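Local coordinates for protein cGAS/DncV-like nucleotidyltransferase in E. coli homolog (Rhodothermus marinus SG0.5JP17-172, PDB 6E0K) that makes the cyclic dinucleotide 3',3'-cUAMP from UTP and ATP, a second messenger of CBASS antiphage defence, at residues V63-N74 with A128-Y139. Numbering follows the deposited sequence.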
ATOM      1  N   VAL A  63       7.244  -0.949   7.127  1.00 11.19           N
ATOM      2  CA  VAL A  63       7.717  -2.267   7.522  1.00 10.88           C
ATOM      3  C   VAL A  63       6.586  -3.002   8.223  1.00 12.86           C
ATOM      4  O   VAL A  63       5.870  -2.414   9.038  1.00 15.97           O
ATOM      5  CB  VAL A  63       8.944  -2.157   8.450  1.00 14.29           C
ATOM      6  CG1 VAL A  63       9.459  -3.544   8.849  1.00 16.22           C
ATOM      7  CG2 VAL A  63      10.040  -1.322   7.775  1.00 13.67           C
ATOM      8  N   VAL A  64       6.436  -4.285   7.914  1.00 10.73           N
ATOM      9  CA  VAL A  64       5.458  -5.149   8.570  1.00 11.09           C
ATOM     10  C   VAL A  64       6.202  -6.163   9.434  1.00 11.90           C
ATOM     11  O   VAL A  64       7.092  -6.867   8.947  1.00 12.78           O
ATOM     12  CB  VAL A  64       4.577  -5.873   7.540  1.00 10.54           C
ATOM     13  CG1 VAL A  64       3.526  -6.706   8.267  1.00 14.37           C
ATOM     14  CG2 VAL A  64       3.899  -4.884   6.605  1.00 14.13           C
ATOM     15  N   VAL A  65       5.832  -6.242  10.709  1.00 11.62           N
ATOM     16  CA  VAL A  65       6.376  -7.224  11.640  1.00 11.04           C
ATOM     17  C   VAL A  65       5.216  -8.138  12.014  1.00 13.72           C
ATOM     18  O   VAL A  65       4.300  -7.726  12.739  1.00 13.09           O
ATOM     19  CB  VAL A  65       7.007  -6.538  12.858  1.00 11.27           C
ATOM     20  CG1 VAL A  65       7.420  -7.557  13.895  1.00 11.87           C
ATOM     21  CG2 VAL A  65       8.235  -5.747  12.406  1.00 12.30           C
ATOM     22  N   GLN A  66       5.212  -9.356  11.476  1.00 10.93           N
ATOM     23  CA  GLN A  66       4.021 -10.205  11.478  1.00 10.88           C
ATOM     24  C   GLN A  66       4.291 -11.511  12.211  1.00 12.64           C
ATOM     25  O   GLN A  66       5.203 -12.264  11.843  1.00 13.91           O
ATOM     26  CB  GLN A  66       3.559 -10.477  10.045  1.00 11.35           C
ATOM     27  CG  GLN A  66       2.395 -11.467   9.980  1.00 10.61           C
ATOM     28  CD  GLN A  66       1.804 -11.574   8.589  1.00 12.37           C
ATOM     29  OE1 GLN A  66       1.645 -10.565   7.891  1.00 15.86           O
ATOM     30  NE2 GLN A  66       1.445 -12.790   8.181  1.00 14.70           N
ATOM     31  N   LEU A  67       3.485 -11.789  13.236  1.00 11.14           N
ATOM     32  CA  LEU A  67       3.578 -13.049  13.961  1.00 11.78           C
ATOM     33  C   LEU A  67       2.791 -14.114  13.214  1.00 13.38           C
ATOM     34  O   LEU A  67       1.624 -13.899  12.870  1.00 13.41           O
ATOM     35  CB  LEU A  67       3.027 -12.880  15.375  1.00 11.82           C
ATOM     36  CG  LEU A  67       3.153 -14.114  16.252  1.00 15.80           C
ATOM     37  CD1 LEU A  67       4.612 -14.377  16.528  1.00 19.98           C
ATOM     38  CD2 LEU A  67       2.351 -13.944  17.542  1.00 18.66           C
ATOM     39  N   ASN A  68       3.429 -15.258  12.949  1.00 14.23           N
ATOM     40  CA  ASN A  68       2.795 -16.346  12.210  1.00 13.39           C
ATOM     41  C   ASN A  68       2.626 -17.623  13.010  1.00 15.90           C
ATOM     42  O   ASN A  68       2.098 -18.604  12.472  1.00 20.97           O
ATOM     43  CB  ASN A  68       3.595 -16.655  10.939  1.00 17.09           C
ATOM     44  CG  ASN A  68       3.475 -15.567   9.912  1.00 18.98           C
ATOM     45  OD1 ASN A  68       2.367 -15.128   9.609  1.00 17.81           O
ATOM     46  ND2 ASN A  68       4.604 -15.119   9.367  1.00 19.94           N
ATOM     47  N   SER A  69       3.045 -17.649  14.270  1.00 14.14           N
ATOM     48  CA  SER A  69       2.884 -18.867  15.053  1.00 14.03           C
ATOM     49  C   SER A  69       1.453 -19.051  15.520  1.00 20.53           C
ATOM     50  O   SER A  69       1.065 -20.155  15.914  1.00 21.25           O
ATOM     51  CB  SER A  69       3.832 -18.836  16.247  1.00 16.76           C
ATOM     52  OG  SER A  69       3.536 -17.715  17.066  1.00 18.69           O
ATOM     53  N   VAL A  70       0.666 -17.987  15.502  1.00 14.25           N
ATOM     54  CA  VAL A  70      -0.749 -18.032  15.823  1.00 15.93           C
ATOM     55  C   VAL A  70      -1.445 -17.149  14.802  1.00 15.62           C
ATOM     56  O   VAL A  70      -0.805 -16.382  14.078  1.00 17.14           O
ATOM     57  CB  VAL A  70      -1.035 -17.555  17.255  1.00 19.82           C
ATOM     58  CG1 VAL A  70      -0.279 -18.425  18.268  1.00 22.15           C
ATOM     59  CG2 VAL A  70      -0.637 -16.113  17.415  1.00 21.01           C
ATOM     60  N   PHE A  71      -2.768 -17.270  14.737  1.00 16.03           N
ATOM     61  CA  PHE A  71      -3.522 -16.495  13.763  1.00 12.20           C
ATOM     62  C   PHE A  71      -4.876 -16.095  14.320  1.00 15.27           C
ATOM     63  O   PHE A  71      -5.551 -16.884  14.983  1.00 14.92           O
ATOM     64  CB  PHE A  71      -3.714 -17.248  12.440  1.00 14.99           C
ATOM     65  CG  PHE A  71      -4.271 -18.620  12.599  1.00 15.37           C
ATOM     66  CD1 PHE A  71      -5.639 -18.848  12.542  1.00 16.08           C
ATOM     67  CD2 PHE A  71      -3.417 -19.696  12.815  1.00 18.71           C
ATOM     68  CE1 PHE A  71      -6.146 -20.125  12.706  1.00 18.48           C
ATOM     69  CE2 PHE A  71      -3.924 -20.974  12.978  1.00 18.00           C
ATOM     70  CZ  PHE A  71      -5.288 -21.188  12.921  1.00 18.99           C
ATOM     71  N   MET A  72      -5.270 -14.865  14.025  1.00 12.60           N
ATOM     72  CA  MET A  72      -6.644 -14.447  14.211  1.00 12.40           C
ATOM     73  C   MET A  72      -7.433 -14.839  12.966  1.00 12.49           C
ATOM     74  O   MET A  72      -6.863 -15.207  11.937  1.00 13.69           O
ATOM     75  CB  MET A  72      -6.665 -12.953  14.539  1.00 17.28           C
ATOM     76  CG  MET A  72      -5.723 -12.694  15.749  1.00 24.09           C
ATOM     77  SD  MET A  72      -5.750 -11.029  16.416  1.00 27.91           S
ATOM     78  CE  MET A  72      -7.514 -10.741  16.524  1.00 26.89           C
ATOM     79  N   ASN A  73      -8.753 -14.818  13.066  1.00 13.61           N
ATOM     80  CA  ASN A  73      -9.544 -15.440  12.008  1.00 11.97           C
ATOM     81  C   ASN A  73     -11.006 -15.072  12.185  1.00 12.71           C
ATOM     82  O   ASN A  73     -11.395 -14.432  13.165  1.00 14.96           O
ATOM     83  CB  ASN A  73      -9.372 -16.954  12.035  1.00 12.02           C
ATOM     84  CG  ASN A  73      -9.743 -17.530  13.375  1.00 12.91           C
ATOM     85  OD1 ASN A  73     -10.918 -17.639  13.686  1.00 13.54           O
ATOM     86  ND2 ASN A  73      -8.742 -17.856  14.195  1.00 16.17           N
ATOM     87  N   ASN A  74     -11.819 -15.507  11.223  1.00 10.35           N
ATOM     88  CA  ASN A  74     -13.261 -15.306  11.237  1.00 11.61           C
ATOM     89  C   ASN A  74     -14.030 -16.591  11.517  1.00 13.26           C
ATOM     90  O   ASN A  74     -15.220 -16.669  11.196  1.00 12.64           O
ATOM     91  CB  ASN A  74     -13.725 -14.711   9.907  1.00 13.18           C
ATOM     92  CG  ASN A  74     -13.477 -15.646   8.737  1.00 12.90           C
ATOM     93  OD1 ASN A  74     -12.617 -16.526   8.795  1.00 15.53           O
ATOM     94  ND2 ASN A  74     -14.249 -15.470   7.672  1.00 13.98           N
ATOM     95  N   ALA A 128      11.405   4.258   9.928  1.00 14.15           N
ATOM     96  CA  ALA A 128      10.547   3.130   9.642  1.00 13.23           C
ATOM     97  C   ALA A 128       9.217   3.316  10.355  1.00 14.45           C
ATOM     98  O   ALA A 128       9.166   3.735  11.516  1.00 17.10           O
ATOM     99  CB  ALA A 128      11.205   1.816  10.073  1.00 16.33           C
ATOM    100  N   ASP A 129       8.141   3.037   9.641  1.00 14.48           N
ATOM    101  CA  ASP A 129       6.804   2.999  10.213  1.00 13.37           C
ATOM    102  C   ASP A 129       6.431   1.527  10.294  1.00 15.18           C
ATOM    103  O   ASP A 129       6.206   0.887   9.261  1.00 16.88           O
ATOM    104  CB  ASP A 129       5.827   3.786   9.344  1.00 19.07           C
ATOM    105  CG  ASP A 129       4.522   4.062  10.042  1.00 33.75           C
ATOM    106  OD1 ASP A 129       4.555   4.534  11.199  1.00 34.66           O
ATOM    107  OD2 ASP A 129       3.463   3.815   9.427  1.00 41.09           O
ATOM    108  N   VAL A 130       6.415   0.981  11.509  1.00 12.12           N
ATOM    109  CA  VAL A 130       6.365  -0.463  11.723  1.00 12.54           C
ATOM    110  C   VAL A 130       4.955  -0.857  12.132  1.00 14.79           C
ATOM    111  O   VAL A 130       4.467  -0.433  13.184  1.00 18.16           O
ATOM    112  CB  VAL A 130       7.383  -0.908  12.785  1.00 13.13           C
ATOM    113  CG1 VAL A 130       7.314  -2.408  12.981  1.00 20.00           C
ATOM    114  CG2 VAL A 130       8.805  -0.507  12.376  1.00 14.74           C
ATOM    115  N   VAL A 131       4.302  -1.674  11.306  1.00 11.83           N
ATOM    116  CA  VAL A 131       2.996  -2.235  11.644  1.00 10.95           C
ATOM    117  C   VAL A 131       3.222  -3.575  12.334  1.00 14.07           C
ATOM    118  O   VAL A 131       3.772  -4.508  11.738  1.00 15.66           O
ATOM    119  CB  VAL A 131       2.119  -2.398  10.397  1.00 12.67           C
ATOM    120  CG1 VAL A 131       0.833  -3.133  10.770  1.00 18.00           C
ATOM    121  CG2 VAL A 131       1.782  -1.048   9.797  1.00 20.85           C
ATOM    122  N   VAL A 132       2.827  -3.657  13.600  1.00 13.45           N
ATOM    123  CA  VAL A 132       2.938  -4.881  14.382  1.00 11.32           C
ATOM    124  C   VAL A 132       1.619  -5.623  14.253  1.00 11.95           C
ATOM    125  O   VAL A 132       0.562  -5.079  14.591  1.00 15.04           O
ATOM    126  CB  VAL A 132       3.254  -4.570  15.851  1.00 16.84           C
ATOM    127  CG1 VAL A 132       3.268  -5.851  16.657  1.00 22.29           C
ATOM    128  CG2 VAL A 132       4.587  -3.845  15.961  1.00 17.52           C
ATOM    129  N   CYS A 133       1.658  -6.853  13.742  1.00 11.09           N
ATOM    130  CA  CYS A 133       0.407  -7.525  13.399  1.00 12.23           C
ATOM    131  C   CYS A 133       0.543  -9.027  13.587  1.00 13.83           C
ATOM    132  O   CYS A 133       1.638  -9.559  13.737  1.00 12.07           O
ATOM    133  CB  CYS A 133      -0.014  -7.208  11.965  1.00 11.86           C
ATOM    134  SG  CYS A 133       1.208  -7.646  10.704  1.00 13.14           S
ATOM    135  N   ILE A 134      -0.603  -9.710  13.586  1.00 12.89           N
ATOM    136  CA  ILE A 134      -0.656 -11.164  13.640  1.00 10.48           C
ATOM    137  C   ILE A 134      -1.333 -11.656  12.367  1.00 13.56           C
ATOM    138  O   ILE A 134      -2.210 -10.989  11.807  1.00 13.61           O
ATOM    139  CB  ILE A 134      -1.401 -11.653  14.902  1.00 14.02           C
ATOM    140  CG1 ILE A 134      -0.620 -11.274  16.161  1.00 20.51           C
ATOM    141  CG2 ILE A 134      -1.614 -13.157  14.856  1.00 15.40           C
ATOM    142  CD1 ILE A 134      -1.274 -11.767  17.419  1.00 22.75           C
ATOM    143  N   GLN A 135      -0.889 -12.809  11.883  1.00 11.92           N
ATOM    144  CA  GLN A 135      -1.507 -13.425  10.716  1.00 12.02           C
ATOM    145  C   GLN A 135      -3.018 -13.507  10.910  1.00 14.39           C
ATOM    146  O   GLN A 135      -3.494 -13.834  11.993  1.00 13.63           O
ATOM    147  CB  GLN A 135      -0.924 -14.825  10.517  1.00 15.24           C
ATOM    148  CG  GLN A 135      -1.433 -15.560   9.296  1.00 16.31           C
ATOM    149  CD  GLN A 135      -0.909 -16.985   9.256  1.00 23.86           C
ATOM    150  OE1 GLN A 135      -1.679 -17.942   9.285  1.00 23.29           O
ATOM    151  NE2 GLN A 135       0.413 -17.130   9.219  1.00 24.61           N
ATOM    152  N   TYR A 136      -3.764 -13.162   9.865  1.00 13.54           N
ATOM    153  CA  TYR A 136      -5.219 -13.257   9.861  1.00 13.15           C
ATOM    154  C   TYR A 136      -5.626 -14.226   8.761  1.00 12.31           C
ATOM    155  O   TYR A 136      -5.131 -14.128   7.636  1.00 14.79           O
ATOM    156  CB  TYR A 136      -5.862 -11.887   9.616  1.00 12.58           C
ATOM    157  CG  TYR A 136      -7.372 -11.934   9.665  1.00 13.27           C
ATOM    158  CD1 TYR A 136      -8.040 -11.835  10.872  1.00 11.77           C
ATOM    159  CD2 TYR A 136      -8.124 -12.091   8.504  1.00 16.73           C
ATOM    160  CE1 TYR A 136      -9.441 -11.873  10.931  1.00 13.63           C
ATOM    161  CE2 TYR A 136      -9.501 -12.137   8.549  1.00 15.81           C
ATOM    162  CZ  TYR A 136     -10.157 -12.027   9.761  1.00 14.99           C
ATOM    163  OH  TYR A 136     -11.527 -12.066   9.788  1.00 16.29           O
ATOM    164  N   ARG A 137      -6.496 -15.174   9.090  1.00 12.47           N
ATOM    165  CA  ARG A 137      -7.002 -16.132   8.115  1.00 12.54           C
ATOM    166  C   ARG A 137      -8.484 -15.879   7.898  1.00 12.57           C
ATOM    167  O   ARG A 137      -9.287 -16.016   8.830  1.00 12.75           O
ATOM    168  CB  ARG A 137      -6.782 -17.569   8.594  1.00 13.34           C
ATOM    169  CG  ARG A 137      -5.312 -17.947   8.728  1.00 16.20           C
ATOM    170  CD  ARG A 137      -5.186 -19.439   9.022  1.00 19.46           C
ATOM    171  NE  ARG A 137      -3.805 -19.829   9.295  1.00 20.10           N
ATOM    172  CZ  ARG A 137      -3.426 -21.075   9.556  1.00 23.57           C
ATOM    173  NH1 ARG A 137      -4.319 -22.057   9.579  1.00 19.86           N
ATOM    174  NH2 ARG A 137      -2.143 -21.337   9.798  1.00 29.84           N
ATOM    175  N   LYS A 138      -8.850 -15.549   6.661  1.00 12.90           N
ATOM    176  CA  LYS A 138     -10.242 -15.393   6.278  1.00 13.46           C
ATOM    177  C   LYS A 138     -10.694 -16.704   5.653  1.00 13.99           C
ATOM    178  O   LYS A 138     -10.278 -17.048   4.540  1.00 15.33           O
ATOM    179  CB  LYS A 138     -10.414 -14.222   5.314  1.00 14.42           C
ATOM    180  CG  LYS A 138     -11.861 -14.029   4.890  1.00 15.25           C
ATOM    181  CD  LYS A 138     -12.051 -12.716   4.140  1.00 20.25           C
ATOM    182  CE  LYS A 138     -11.166 -12.635   2.907  1.00 22.04           C
ATOM    183  NZ  LYS A 138     -11.485 -11.398   2.120  1.00 26.02           N
ATOM    184  N   TYR A 139     -11.529 -17.450   6.389  1.00 14.30           N
ATOM    185  CA  TYR A 139     -12.027 -18.746   5.974  1.00 14.88           C
ATOM    186  C   TYR A 139     -13.409 -18.616   5.357  1.00 18.19           C
ATOM    187  O   TYR A 139     -14.185 -17.728   5.729  1.00 20.67           O
ATOM    188  CB  TYR A 139     -12.126 -19.701   7.166  1.00 14.89           C
ATOM    189  CG  TYR A 139     -10.820 -20.318   7.622  1.00 14.42           C
ATOM    190  CD1 TYR A 139     -10.015 -19.681   8.563  1.00 13.78           C
ATOM    191  CD2 TYR A 139     -10.432 -21.571   7.161  1.00 14.71           C
ATOM    192  CE1 TYR A 139      -8.836 -20.268   9.006  1.00 14.42           C
ATOM    193  CE2 TYR A 139      -9.245 -22.155   7.586  1.00 15.68           C
ATOM    194  CZ  TYR A 139      -8.467 -21.504   8.521  1.00 15.61           C
ATOM    195  OH  TYR A 139      -7.301 -22.096   8.953  1.00 20.02           O
TER
HETATM  196  O   HOH W   1       0.066 -19.779  11.406  1.00 34.43           O
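Val-63 to Leu-67 pair in parallel with Val-130 to Ile-134, inside the mixed sheet of the nucleotidyltransferase domain. Val-65 N to Val-131 O is 2.9 Å and nearly straight. The core here is mostly apolar, with a buried, satisfied glutamine amide, Gln-66. On one face Val-65 CG2 meets Val-130 CG1 at 3.5 Å, and helix 18-32 covers Val-63 and Val-65. On the other, Cys-133 SG touches Val-64 CG1 at 3.5 Å. Asp-129, a magnesium ligand, sits near the start of the paired strand, its OD1 held by Thr-118 and Lys-120.

The 63-74 chain turns a corner at Ser-69 and Val-70, then pairs again from Met-72. Here Phe-71, Met-72, Asn-73, Asn-74, Tyr-136 and Arg-137 are partly exposed. A water on Asn-68 O bonds weakly to Arg-137 NH2. Gln-135 NE2 reaches Asn-68 OD1 at 2.8 Å, from above the carbonyl plane; Gln-66 NE2 uses a lone pair of that oxygen, and Gln-66 OE1 bonds Tyr-44. Asn-74 closes the end, its amide bonding both N and O of Tyr-139.

The Arg-137 guanidinium lies flat on one face of the Phe-71 ring, planes 5° apart. Phe-71 CG sits between backbone N and carbonyl carbon (chi1 52°), turning the ring under the arginine. Arg-137 NE bonds Gln-135 OE1 at 2.8 Å, and Arg-137 NH1 bonds Tyr-139 OH. These in-plane acceptors fix the guanidinium's rotation; with the ring, they probably ease its charge.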